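Local coordinates for protein 5-carboxyvanillate decarboxylase (Sphingomonas paucimobilis, PDB 4L6D) that probably removes the 5-carboxyl group of 5-carboxyvanillate as a metal-dependent decarboxylase of the amidohydrolase fold, and here holds manganese and vanillic acid, at residues 215-229 with 262-274. Sequence-based numbering, arbitrary orientation.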
# COMPACT_ATOMS: atom_id res chain seq x y z
N PHE A 215 -1.41 20.38 -3.62
CA PHE A 215 -1.77 20.64 -5.01
C PHE A 215 -2.83 21.72 -5.23
O PHE A 215 -3.09 22.09 -6.36
CB PHE A 215 -2.08 19.33 -5.74
CG PHE A 215 -0.96 18.34 -5.64
CD1 PHE A 215 0.16 18.47 -6.45
CD2 PHE A 215 -0.98 17.32 -4.68
CE1 PHE A 215 1.23 17.57 -6.34
CE2 PHE A 215 0.07 16.43 -4.57
CZ PHE A 215 1.18 16.55 -5.40
N ASP A 216 -3.41 22.23 -4.15
CA ASP A 216 -4.17 23.48 -4.25
C ASP A 216 -3.19 24.66 -4.15
O ASP A 216 -3.40 25.69 -4.78
CB ASP A 216 -5.25 23.59 -3.18
CG ASP A 216 -6.47 22.73 -3.49
OD1 ASP A 216 -6.61 22.26 -4.65
OD2 ASP A 216 -7.28 22.55 -2.57
N ARG A 217 -2.14 24.49 -3.35
CA ARG A 217 -1.13 25.54 -3.22
C ARG A 217 -0.29 25.66 -4.49
O ARG A 217 0.03 26.76 -4.92
CB ARG A 217 -0.24 25.26 -2.01
CG ARG A 217 0.78 26.34 -1.71
CD ARG A 217 1.59 25.98 -0.48
NE ARG A 217 0.83 26.17 0.75
CZ ARG A 217 0.81 27.31 1.44
NH1 ARG A 217 1.50 28.36 1.01
NH2 ARG A 217 0.10 27.40 2.55
N PHE A 218 0.05 24.51 -5.08
CA PHE A 218 0.87 24.48 -6.29
C PHE A 218 0.19 23.61 -7.35
O PHE A 218 0.61 22.48 -7.61
CB PHE A 218 2.27 23.92 -6.00
CG PHE A 218 2.99 24.61 -4.88
CD1 PHE A 218 3.47 25.90 -5.02
CD2 PHE A 218 3.21 23.95 -3.68
CE1 PHE A 218 4.15 26.54 -3.97
CE2 PHE A 218 3.89 24.57 -2.64
CZ PHE A 218 4.36 25.87 -2.79
N PRO A 219 -0.88 24.15 -7.96
CA PRO A 219 -1.73 23.32 -8.83
C PRO A 219 -1.07 22.91 -10.14
O PRO A 219 -1.60 22.02 -10.78
CB PRO A 219 -2.94 24.23 -9.09
CG PRO A 219 -2.42 25.63 -8.91
CD PRO A 219 -1.43 25.50 -7.77
N ARG A 220 0.04 23.53 -10.52
CA ARG A 220 0.71 23.13 -11.76
C ARG A 220 1.87 22.15 -11.55
O ARG A 220 2.59 21.84 -12.49
CB ARG A 220 1.23 24.34 -12.53
CG ARG A 220 0.14 25.30 -12.96
CD ARG A 220 -0.57 24.82 -14.21
NE ARG A 220 0.32 24.71 -15.37
CZ ARG A 220 0.68 25.73 -16.15
NH1 ARG A 220 0.26 26.96 -15.89
NH2 ARG A 220 1.47 25.52 -17.18
N LEU A 221 2.07 21.66 -10.33
CA LEU A 221 3.06 20.61 -10.10
C LEU A 221 2.77 19.37 -10.93
O LEU A 221 1.61 18.96 -11.07
CB LEU A 221 3.06 20.19 -8.64
CG LEU A 221 3.80 21.05 -7.65
CD1 LEU A 221 3.63 20.44 -6.26
CD2 LEU A 221 5.29 21.15 -8.02
N LYS A 222 3.82 18.74 -11.46
CA LYS A 222 3.68 17.41 -12.03
C LYS A 222 4.60 16.46 -11.28
O LYS A 222 5.81 16.70 -11.18
CB LYS A 222 3.98 17.39 -13.53
CG LYS A 222 3.74 16.03 -14.20
CD LYS A 222 2.23 15.69 -14.33
CE LYS A 222 1.59 16.45 -15.49
NZ LYS A 222 0.10 16.38 -15.47
N ILE A 223 4.01 15.41 -10.73
CA ILE A 223 4.71 14.40 -9.95
C ILE A 223 4.63 13.07 -10.68
O ILE A 223 3.58 12.72 -11.23
CB ILE A 223 4.06 14.24 -8.55
CG1 ILE A 223 3.93 15.59 -7.83
CG2 ILE A 223 4.81 13.19 -7.71
CD1 ILE A 223 5.25 16.27 -7.53
N VAL A 224 5.74 12.33 -10.70
CA VAL A 224 5.74 11.02 -11.34
C VAL A 224 6.11 9.96 -10.29
O VAL A 224 7.03 10.15 -9.49
CB VAL A 224 6.72 10.99 -12.53
CG1 VAL A 224 6.88 9.56 -13.06
CG2 VAL A 224 6.23 11.93 -13.66
N LEU A 225 5.33 8.88 -10.27
CA LEU A 225 5.59 7.76 -9.36
C LEU A 225 5.81 6.46 -10.12
O LEU A 225 5.01 6.08 -10.98
CB LEU A 225 4.41 7.57 -8.41
CG LEU A 225 4.11 8.71 -7.44
CD1 LEU A 225 2.85 8.35 -6.65
CD2 LEU A 225 5.26 8.95 -6.49
N GLY A 226 6.90 5.77 -9.78
CA GLY A 226 7.20 4.48 -10.39
C GLY A 226 6.42 3.34 -9.77
O GLY A 226 5.51 3.55 -8.96
N HIS A 227 6.75 2.12 -10.18
CA HIS A 227 6.18 0.91 -9.58
C HIS A 227 4.66 0.95 -9.63
O HIS A 227 3.98 0.72 -8.62
CB HIS A 227 6.76 0.73 -8.18
CG HIS A 227 8.22 1.03 -8.17
ND1 HIS A 227 8.75 2.17 -7.60
CD2 HIS A 227 9.25 0.43 -8.82
CE1 HIS A 227 10.04 2.23 -7.86
NE2 HIS A 227 10.37 1.18 -8.59
N MET A 228 4.18 1.23 -10.83
CA MET A 228 2.75 1.35 -11.13
C MET A 228 2.07 2.30 -10.16
O MET A 228 0.99 2.02 -9.63
CB MET A 228 2.08 -0.04 -11.17
CG MET A 228 0.92 -0.13 -12.17
SD MET A 228 1.34 0.18 -13.91
CE MET A 228 2.12 -1.38 -14.32
N GLY A 229 2.71 3.44 -9.94
CA GLY A 229 2.17 4.49 -9.11
C GLY A 229 2.19 4.18 -7.63
O GLY A 229 1.42 4.77 -6.86
N TYR A 262 -6.80 14.98 -7.94
CA TYR A 262 -5.39 15.39 -7.86
C TYR A 262 -4.50 14.34 -8.48
O TYR A 262 -3.54 14.67 -9.17
CB TYR A 262 -4.94 15.64 -6.42
CG TYR A 262 -5.66 16.81 -5.82
CD1 TYR A 262 -5.40 18.11 -6.27
CD2 TYR A 262 -6.63 16.63 -4.85
CE1 TYR A 262 -6.07 19.18 -5.75
CE2 TYR A 262 -7.32 17.70 -4.32
CZ TYR A 262 -7.04 18.98 -4.77
OH TYR A 262 -7.73 20.07 -4.27
N PHE A 263 -4.78 13.06 -8.21
CA PHE A 263 -3.88 12.05 -8.72
C PHE A 263 -3.89 12.07 -10.25
O PHE A 263 -2.84 12.02 -10.88
CB PHE A 263 -4.19 10.65 -8.17
CG PHE A 263 -3.06 9.69 -8.39
CD1 PHE A 263 -1.96 9.70 -7.55
CD2 PHE A 263 -3.05 8.85 -9.49
CE1 PHE A 263 -0.89 8.85 -7.75
CE2 PHE A 263 -1.97 7.99 -9.71
CZ PHE A 263 -0.89 7.99 -8.84
N ARG A 264 -5.06 12.20 -10.86
CA ARG A 264 -5.11 12.21 -12.32
C ARG A 264 -4.61 13.54 -12.91
O ARG A 264 -4.01 13.54 -13.98
CB ARG A 264 -6.53 11.91 -12.83
CG ARG A 264 -7.02 10.49 -12.52
CD ARG A 264 -8.39 10.22 -13.16
NE ARG A 264 -9.09 9.15 -12.45
CZ ARG A 264 -9.89 9.34 -11.41
NH1 ARG A 264 -10.13 10.56 -10.96
NH2 ARG A 264 -10.48 8.30 -10.82
N ARG A 265 -4.85 14.66 -12.22
CA ARG A 265 -4.45 15.97 -12.74
C ARG A 265 -2.95 16.19 -12.59
O ARG A 265 -2.29 16.67 -13.53
CB ARG A 265 -5.20 17.10 -12.03
CG ARG A 265 -4.98 18.48 -12.66
CD ARG A 265 -5.65 19.60 -11.85
NE ARG A 265 -4.96 19.79 -10.57
CZ ARG A 265 -5.21 20.75 -9.70
NH1 ARG A 265 -6.15 21.65 -9.93
NH2 ARG A 265 -4.49 20.82 -8.58
N ASN A 266 -2.43 15.88 -11.41
CA ASN A 266 -1.06 16.24 -11.04
C ASN A 266 -0.03 15.13 -11.09
O ASN A 266 1.17 15.41 -10.98
CB ASN A 266 -1.05 16.87 -9.64
CG ASN A 266 -1.76 18.20 -9.60
OD1 ASN A 266 -2.94 18.29 -9.20
ND2 ASN A 266 -1.06 19.25 -10.01
N PHE A 267 -0.47 13.89 -11.24
CA PHE A 267 0.48 12.77 -11.27
C PHE A 267 0.44 12.01 -12.58
O PHE A 267 -0.57 11.99 -13.28
CB PHE A 267 0.17 11.75 -10.16
CG PHE A 267 0.43 12.25 -8.76
CD1 PHE A 267 -0.38 13.21 -8.19
CD2 PHE A 267 1.43 11.69 -8.00
CE1 PHE A 267 -0.16 13.65 -6.89
CE2 PHE A 267 1.66 12.12 -6.69
CZ PHE A 267 0.86 13.10 -6.14
N ALA A 268 1.57 11.36 -12.87
CA ALA A 268 1.63 10.30 -13.87
C ALA A 268 2.45 9.18 -13.23
O ALA A 268 3.11 9.39 -12.20
CB ALA A 268 2.30 10.78 -15.17
N ILE A 269 2.38 7.99 -13.82
CA ILE A 269 3.03 6.82 -13.24
C ILE A 269 3.92 6.13 -14.25
O ILE A 269 3.80 6.34 -15.45
CB ILE A 269 2.01 5.79 -12.66
CG1 ILE A 269 1.24 5.06 -13.77
CG2 ILE A 269 1.02 6.49 -11.73
CD1 ILE A 269 0.49 3.84 -13.25
N THR A 270 4.83 5.30 -13.74
CA THR A 270 5.61 4.41 -14.60
C THR A 270 5.45 2.96 -14.18
O THR A 270 5.00 2.68 -13.07
CB THR A 270 7.11 4.75 -14.68
OG1 THR A 270 7.81 4.07 -13.62
CG2 THR A 270 7.36 6.26 -14.61
N THR A 271 5.84 2.06 -15.08
CA THR A 271 5.70 0.63 -14.86
C THR A 271 6.94 -0.03 -14.27
O THR A 271 7.02 -1.26 -14.26
CB THR A 271 5.39 -0.09 -16.19
OG1 THR A 271 6.51 0.04 -17.07
CG2 THR A 271 4.15 0.54 -16.87
N SER A 272 7.91 0.75 -13.79
CA SER A 272 9.14 0.16 -13.25
C SER A 272 8.83 -0.93 -12.24
O SER A 272 8.04 -0.74 -11.32
CB SER A 272 10.00 1.23 -12.57
OG SER A 272 9.22 1.97 -11.65
N GLY A 273 9.43 -2.10 -12.41
CA GLY A 273 9.26 -3.16 -11.44
C GLY A 273 7.89 -3.80 -11.33
O GLY A 273 7.66 -4.59 -10.42
N VAL A 274 6.99 -3.46 -12.25
CA VAL A 274 5.64 -4.03 -12.26
C VAL A 274 5.30 -4.43 -13.69
O VAL A 274 4.53 -3.77 -14.40
CB VAL A 274 4.58 -3.06 -11.69
CG1 VAL A 274 3.20 -3.74 -11.64
CG2 VAL A 274 5.01 -2.59 -10.30
O HOH W 1 -6.18 23.14 -7.37
O HOH W 2 -1.26 14.10 -15.07
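Ile223, Val224 and Leu225 run parallel to Phe267, Ala268 and Ile269, neighbouring strands of the amidohydrolase TIM barrel whose segment axes are 27° apart. Four backbone bonds zip them together, from Ile223 N to Asn266 O through Thr270 N to Leu225 O, and just past the end of strand 223-225 Met228 N bonds Thr270 O.

At the N-terminal end, Asn266 works as a clamp. Its CG stands anti to the carbonyl carbon (chi1 -67°), which brings the amide to the loop carbonyls. ND2 donates to Leu221 O at 2.9 Å, nearly straight and on a lone pair, and to Pro219 O, which it meets from above the carbonyl plane. On the other branch OD1 takes NE and NH2 of Arg265, gripping side-on, so the amide is fixed in rotation. With an alanine at this position both loop carbonyls would probably lose their donor, and the Arg265 guanidinium the oxygen that NE and NH2 share.

Next to this amide, the Phe267 ring crosses Phe215 at about a right angle and turns its edge to that ring's face, centroids 5.2 Å apart in an offset edge-to-face pair. Ile223 CB sits over one face of Phe267, 3.9 Å from the centroid, while Phe263 CD1 lies over the opposite face, toward its rim. Tyr262 OH gives a very short bond, 2.5 Å, to Asp216 OD1.

At the C-terminal end, Ser272 OG accepts from His227 N at 2.9 Å and lies over one face of the imidazole; it is also hydrogen-bonded to Glu8, a manganese ligand. His227 ND1 is hydrogen-bonded to Glu230, and NE2 to the metal ligand Asp297. The barrel-strand pairing thus runs from a clamped loop to the manganese site, where Ser272 and His227 probably help position first-shell carboxylates.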